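Local coordinates for protein AlyGC (Glaciecola chathamensis, PDB 5GKD) that probably cleaves the polysaccharide alginate as a lyase of polysaccharide lyase family 6, with a calcium ion bound in its chondroitinase B-like part, at residues 541-546 against 568-573; 564-569 against 590-595. One frame throughout, in Å; residues are numbered along the deposited sequence.

Contact 1 (541-546 against 568-573)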
loop_
_atom_site.group_PDB
_atom_site.type_symbol
_atom_site.label_atom_id
_atom_site.label_comp_id
_atom_site.label_asym_id
_atom_site.label_seq_id
_atom_site.Cartn_x
_atom_site.Cartn_y
_atom_site.Cartn_z
ATOM N N ARG A 541 0.191 -7.500 11.718
ATOM C CA ARG A 541 0.316 -8.834 12.275
ATOM C C ARG A 541 0.592 -9.791 11.122
ATOM O O ARG A 541 0.177 -9.533 9.991
ATOM C CB ARG A 541 -1.003 -9.156 12.983
ATOM C CG ARG A 541 -1.056 -10.283 13.917
ATOM C CD ARG A 541 -2.376 -10.203 14.616
ATOM N NE ARG A 541 -2.375 -9.115 15.587
ATOM C CZ ARG A 541 -2.433 -9.298 16.901
ATOM N NH1 ARG A 541 -2.518 -10.525 17.394
ATOM N NH2 ARG A 541 -2.422 -8.261 17.724
ATOM N N ASN A 542 1.289 -10.888 11.403
ATOM C CA ASN A 542 1.472 -11.928 10.391
ATOM C C ASN A 542 0.180 -12.748 10.230
ATOM O O ASN A 542 -0.771 -12.607 10.995
ATOM C CB ASN A 542 2.636 -12.857 10.760
ATOM C CG ASN A 542 3.955 -12.113 10.952
ATOM O OD1 ASN A 542 4.144 -11.015 10.440
ATOM N ND2 ASN A 542 4.875 -12.722 11.682
ATOM N N TYR A 543 0.154 -13.633 9.234
ATOM C CA TYR A 543 -1.007 -14.494 9.028
ATOM C C TYR A 543 -0.545 -15.875 8.580
ATOM O O TYR A 543 0.587 -16.059 8.143
ATOM C CB TYR A 543 -2.004 -13.896 8.003
ATOM C CG TYR A 543 -1.451 -13.845 6.607
ATOM C CD1 TYR A 543 -0.603 -12.816 6.209
ATOM C CD2 TYR A 543 -1.740 -14.839 5.699
ATOM C CE1 TYR A 543 -0.077 -12.782 4.942
ATOM C CE2 TYR A 543 -1.225 -14.803 4.417
ATOM C CZ TYR A 543 -0.389 -13.780 4.047
ATOM O OH TYR A 543 0.131 -13.771 2.779
ATOM N N ARG A 544 -1.457 -16.844 8.681
ATOM C CA ARG A 544 -1.253 -18.217 8.245
ATOM C C ARG A 544 -2.321 -18.595 7.221
ATOM O O ARG A 544 -3.495 -18.253 7.380
ATOM C CB ARG A 544 -1.314 -19.190 9.439
ATOM C CG ARG A 544 -0.189 -19.045 10.446
ATOM C CD ARG A 544 -0.502 -19.728 11.765
ATOM N NE ARG A 544 -1.393 -18.929 12.602
ATOM C CZ ARG A 544 -2.264 -19.445 13.463
ATOM N NH1 ARG A 544 -2.362 -20.761 13.596
ATOM N NH2 ARG A 544 -3.047 -18.651 14.172
ATOM N N LEU A 545 -1.917 -19.322 6.180
ATOM C CA LEU A 545 -2.838 -19.789 5.150
ATOM C C LEU A 545 -2.530 -21.249 4.830
ATOM O O LEU A 545 -1.410 -21.569 4.424
ATOM C CB LEU A 545 -2.734 -18.911 3.892
ATOM C CG LEU A 545 -3.515 -19.354 2.649
ATOM C CD1 LEU A 545 -4.989 -19.471 2.954
ATOM C CD2 LEU A 545 -3.273 -18.400 1.493
ATOM N N ALA A 546 -3.517 -22.127 5.021
ATOM C CA ALA A 546 -3.413 -23.552 4.710
ATOM C C ALA A 546 -4.520 -23.936 3.739
ATOM O O ALA A 546 -5.678 -23.555 3.932
ATOM C CB ALA A 546 -3.508 -24.416 5.973
ATOM N N ASN A 568 1.133 -5.250 0.149
ATOM C CA ASN A 568 2.431 -4.662 0.461
ATOM C C ASN A 568 2.701 -4.717 1.963
ATOM O O ASN A 568 1.829 -4.418 2.777
ATOM C CB ASN A 568 2.491 -3.219 -0.049
ATOM C CG ASN A 568 2.742 -3.142 -1.553
ATOM O OD1 ASN A 568 3.888 -3.090 -1.993
ATOM N ND2 ASN A 568 1.678 -3.135 -2.338
ATOM N N ARG A 569 3.908 -5.143 2.323
ATOM C CA ARG A 569 4.351 -5.246 3.708
ATOM C C ARG A 569 3.558 -6.280 4.504
ATOM O O ARG A 569 3.528 -6.215 5.724
ATOM C CB ARG A 569 4.305 -3.881 4.416
ATOM C CG ARG A 569 5.145 -2.784 3.747
ATOM C CD ARG A 569 6.603 -3.221 3.627
ATOM N NE ARG A 569 7.535 -2.108 3.595
ATOM C CZ ARG A 569 8.500 -1.945 2.696
ATOM N NH1 ARG A 569 8.681 -2.841 1.735
ATOM N NH2 ARG A 569 9.301 -0.887 2.781
ATOM N N SER A 570 2.892 -7.225 3.844
ATOM C CA SER A 570 2.221 -8.314 4.536
ATOM C C SER A 570 3.200 -9.465 4.736
ATOM O O SER A 570 4.210 -9.569 4.042
ATOM C CB SER A 570 0.986 -8.791 3.757
ATOM O OG SER A 570 1.343 -9.438 2.538
ATOM N N PHE A 571 2.900 -10.334 5.701
ATOM C CA PHE A 571 3.830 -11.420 6.010
ATOM C C PHE A 571 3.075 -12.668 6.448
ATOM O O PHE A 571 2.375 -12.654 7.465
ATOM C CB PHE A 571 4.846 -11.006 7.080
ATOM C CG PHE A 571 5.968 -12.014 7.257
ATOM C CD1 PHE A 571 7.105 -11.952 6.463
ATOM C CD2 PHE A 571 5.863 -13.044 8.193
ATOM C CE1 PHE A 571 8.118 -12.890 6.606
ATOM C CE2 PHE A 571 6.877 -13.969 8.340
ATOM C CZ PHE A 571 8.004 -13.894 7.551
ATOM N N ALA A 572 3.222 -13.745 5.676
ATOM C CA ALA A 572 2.681 -15.048 6.036
ATOM C C ALA A 572 3.718 -15.856 6.813
ATOM O O ALA A 572 4.779 -16.189 6.280
ATOM C CB ALA A 572 2.246 -15.814 4.788
ATOM N N ASP A 573 3.406 -16.180 8.074
ATOM C CA ASP A 573 4.205 -17.162 8.807
ATOM C C ASP A 573 4.326 -18.473 8.027
ATOM O O ASP A 573 5.368 -19.130 8.063
ATOM C CB ASP A 573 3.606 -17.413 10.192
ATOM C CG ASP A 573 4.005 -16.331 11.223
ATOM O OD1 ASP A 573 5.188 -15.991 11.316
ATOM O OD2 ASP A 573 3.144 -15.842 11.970
HETATM O O HOH W 1 0.606 -9.676 7.463
HETATM O O HOH W 2 2.273 -12.022 2.446
#
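Y543 and A572 form a parallel beta bridge, their CA atoms 4.8 Å apart, where two successive coils of the C-terminal parallel beta-helix come together on strands 543-548 and 572-578. Y543 N gives a hydrogen bond to F571 O (3.0 Å), and Y543 O takes a weak one from D573 N, where the chain turns a corner. The Y543 ring carries much of the packing. Its chi1 of 67° sets CG between the backbone N and the carbonyl carbon, and A572 CB sits over one face of the ring in a CH-pi contact, displaced toward the rim and 3.4 Å from CZ. Beyond the ring, the phenol OH shares water 2 with S570 OG, which also bonds to G567 O. On N542 the amide runs alongside the F571 side chain, pointing the same way, with OD1 3.4 Å from F571 CB and the amide plane turned 49° from the ring. ND2 also makes a weak bond to D573 OD1, the two side chains crossing at about a right angle. Stronger polar partners of this amide, K119 NZ for OD1 and I176 O for ND2, come from loops of the N-terminal beta-helix, which places the contact at the junction of the two. Water 1 bridges the two backbones, donating to R541 O at 2.6 Å and accepting from F571 N at 3.0 Å.

Contact 2 (564-569 against 590-595); sequences FDAGNR and FRLNKE
D565 and R591 pair in parallel register, as do F564 and F590 just before them, on one face of the C-terminal parallel beta-helix. R591 N bonds to F564 O and A566 N to R591 O, so two backbone bonds tie the segments from F564 to A566. The tight part lies on the buried side: F564 CB packs 3.6 Å from F590 CD1, the two rings inclined at 41°, and L592 CD1 comes to the edge of the F564 ring while also touching A566 CB at 3.7 Å. On the partly exposed side the chemistry is ionic. Two donors reach D565 OD1 from opposite faces of the carboxylate plane, K594 NZ at 2.7 Å and R591 NE at 2.8 Å, the latter 62° out of that plane. K594 bends at chi2 and again at chi4 (77°), the second bend setting NZ where it also bonds to A566 O at 2.9 Å. Water 3 joins D565 OD2 to R591 NH2. A methionine in place of K594 would remove the ammonium, and would probably cost D565 OD1 one of its two charged partners and A566 O this donor. Farther along, E595 holds the turn through both oxygens: OE2 takes R569 N at 2.7 Å, OE1 the NH1 of R569 at 2.7 Å. The looser end is N568, whose OD1 reaches E595 OE1 through water 4 and whose side chain packs on N568 of the second subunit. Strand 564-565 runs between strands 530-534 and 590-592, strand 622-625 follows next, and F590 packs inward on I575 and V577 of strand 572-578.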
loop_
_atom_site.group_PDB
_atom_site.type_symbol
_atom_site.label_atom_id
_atom_site.label_comp_id
_atom_site.label_asym_id
_atom_site.label_seq_id
_atom_site.Cartn_x
_atom_site.Cartn_y
_atom_site.Cartn_z
ATOM N N PHE A 564 -3.829 -15.750 -5.424
ATOM C CA PHE A 564 -3.475 -15.143 -4.144
ATOM C C PHE A 564 -2.582 -13.932 -4.363
ATOM O O PHE A 564 -1.528 -14.044 -4.994
ATOM C CB PHE A 564 -2.774 -16.123 -3.190
ATOM C CG PHE A 564 -2.474 -15.518 -1.839
ATOM C CD1 PHE A 564 -3.438 -15.487 -0.849
ATOM C CD2 PHE A 564 -1.243 -14.928 -1.583
ATOM C CE1 PHE A 564 -3.179 -14.901 0.379
ATOM C CE2 PHE A 564 -0.972 -14.341 -0.355
ATOM C CZ PHE A 564 -1.946 -14.334 0.629
ATOM N N ASP A 565 -2.970 -12.797 -3.782
ATOM C CA ASP A 565 -2.263 -11.530 -3.943
ATOM C C ASP A 565 -1.915 -10.982 -2.563
ATOM O O ASP A 565 -2.802 -10.555 -1.823
ATOM C CB ASP A 565 -3.120 -10.534 -4.733
ATOM C CG ASP A 565 -2.328 -9.304 -5.190
ATOM O OD1 ASP A 565 -1.118 -9.419 -5.453
ATOM O OD2 ASP A 565 -2.921 -8.219 -5.295
ATOM N N ALA A 566 -0.632 -10.998 -2.216
ATOM C CA ALA A 566 -0.179 -10.491 -0.930
ATOM C C ALA A 566 -0.165 -8.967 -0.932
ATOM O O ALA A 566 0.317 -8.348 -1.879
ATOM C CB ALA A 566 1.221 -11.025 -0.604
ATOM N N GLY A 567 -0.686 -8.366 0.134
ATOM C CA GLY A 567 -0.584 -6.930 0.290
ATOM C C GLY A 567 0.841 -6.484 0.547
ATOM O O GLY A 567 1.672 -7.231 1.069
ATOM N N ASN A 568 1.133 -5.250 0.149
ATOM C CA ASN A 568 2.431 -4.662 0.461
ATOM C C ASN A 568 2.701 -4.717 1.963
ATOM O O ASN A 568 1.829 -4.418 2.777
ATOM C CB ASN A 568 2.491 -3.219 -0.049
ATOM C CG ASN A 568 2.742 -3.142 -1.553
ATOM O OD1 ASN A 568 3.888 -3.090 -1.993
ATOM N ND2 ASN A 568 1.678 -3.135 -2.338
ATOM N N ARG A 569 3.908 -5.143 2.323
ATOM C CA ARG A 569 4.351 -5.246 3.708
ATOM C C ARG A 569 3.558 -6.280 4.504
ATOM O O ARG A 569 3.528 -6.215 5.724
ATOM C CB ARG A 569 4.305 -3.881 4.416
ATOM C CG ARG A 569 5.145 -2.784 3.747
ATOM C CD ARG A 569 6.603 -3.221 3.627
ATOM N NE ARG A 569 7.535 -2.108 3.595
ATOM C CZ ARG A 569 8.500 -1.945 2.696
ATOM N NH1 ARG A 569 8.681 -2.841 1.735
ATOM N NH2 ARG A 569 9.301 -0.887 2.781
ATOM N N PHE A 590 0.532 -17.441 -6.682
ATOM C CA PHE A 590 0.924 -16.771 -5.445
ATOM C C PHE A 590 1.821 -15.585 -5.775
ATOM O O PHE A 590 2.899 -15.751 -6.357
ATOM C CB PHE A 590 1.626 -17.738 -4.481
ATOM C CG PHE A 590 0.702 -18.770 -3.895
ATOM C CD1 PHE A 590 -0.054 -18.482 -2.785
ATOM C CD2 PHE A 590 0.565 -20.015 -4.482
ATOM C CE1 PHE A 590 -0.912 -19.412 -2.253
ATOM C CE2 PHE A 590 -0.280 -20.951 -3.952
ATOM C CZ PHE A 590 -1.022 -20.648 -2.831
ATOM N N ARG A 591 1.369 -14.393 -5.411
ATOM C CA ARG A 591 2.108 -13.159 -5.644
ATOM C C ARG A 591 2.733 -12.739 -4.319
ATOM O O ARG A 591 2.072 -12.123 -3.477
ATOM C CB ARG A 591 1.182 -12.094 -6.224
ATOM C CG ARG A 591 0.806 -12.380 -7.667
ATOM C CD ARG A 591 -0.497 -11.717 -8.073
ATOM N NE ARG A 591 -0.407 -10.264 -8.077
ATOM C CZ ARG A 591 0.213 -9.558 -9.012
ATOM N NH1 ARG A 591 0.821 -10.173 -10.011
ATOM N NH2 ARG A 591 0.242 -8.233 -8.936
ATOM N N LEU A 592 4.011 -13.094 -4.137
ATOM C CA LEU A 592 4.762 -12.903 -2.902
ATOM C C LEU A 592 6.024 -12.094 -3.158
ATOM O O LEU A 592 7.085 -12.366 -2.590
ATOM C CB LEU A 592 5.136 -14.236 -2.268
ATOM C CG LEU A 592 4.165 -15.034 -1.400
ATOM C CD1 LEU A 592 2.985 -14.241 -0.897
ATOM C CD2 LEU A 592 3.739 -16.291 -2.084
ATOM N N ASN A 593 5.913 -11.094 -4.023
ATOM C CA ASN A 593 7.046 -10.337 -4.532
ATOM C C ASN A 593 6.787 -8.837 -4.476
ATOM O O ASN A 593 7.185 -8.097 -5.382
ATOM C CB ASN A 593 7.353 -10.747 -5.968
ATOM C CG ASN A 593 6.213 -10.436 -6.904
ATOM O OD1 ASN A 593 5.071 -10.304 -6.468
ATOM N ND2 ASN A 593 6.515 -10.273 -8.184
ATOM N N LYS A 594 6.125 -8.357 -3.418
ATOM C CA LYS A 594 5.770 -6.939 -3.343
ATOM C C LYS A 594 6.899 -6.038 -2.847
ATOM O O LYS A 594 6.855 -4.829 -3.091
ATOM C CB LYS A 594 4.545 -6.746 -2.448
ATOM C CG LYS A 594 3.336 -7.525 -2.916
ATOM C CD LYS A 594 3.121 -7.302 -4.419
ATOM C CE LYS A 594 1.969 -8.114 -4.985
ATOM N NZ LYS A 594 0.625 -7.560 -4.679
ATOM N N GLU A 595 7.898 -6.567 -2.152
ATOM C CA GLU A 595 8.857 -5.706 -1.463
ATOM C C GLU A 595 10.103 -5.515 -2.322
ATOM O O GLU A 595 11.187 -6.031 -2.048
ATOM C CB GLU A 595 9.197 -6.283 -0.094
ATOM C CG GLU A 595 8.020 -6.946 0.591
ATOM C CD GLU A 595 6.840 -6.014 0.774
ATOM O OE1 GLU A 595 7.068 -4.808 0.951
ATOM O OE2 GLU A 595 5.690 -6.487 0.754
HETATM O O HOH W 3 -1.522 -6.619 -7.086
HETATM O O HOH W 4 5.656 -2.643 -0.349
#

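Overall arrangement
Both contacts join neighbouring coils of the C-terminal beta-helix, on different faces of it, and the chain that leaves contact 2 through N568 and R569 runs straight into contact 1. Their centres lie 10 Å apart, and inside the coil they meet where L545 packs on the F564 ring. Contact 1 is the buried one: it relies on a single bridge, a methyl over a ring and two waters, and its amide faces the N-terminal beta-helix. Contact 2 is only partly buried and more extensive; apolar on its inner side, it has a salt-bridge network on its partly exposed face and a further salt bridge at its turn, and N568 reaches the second subunit.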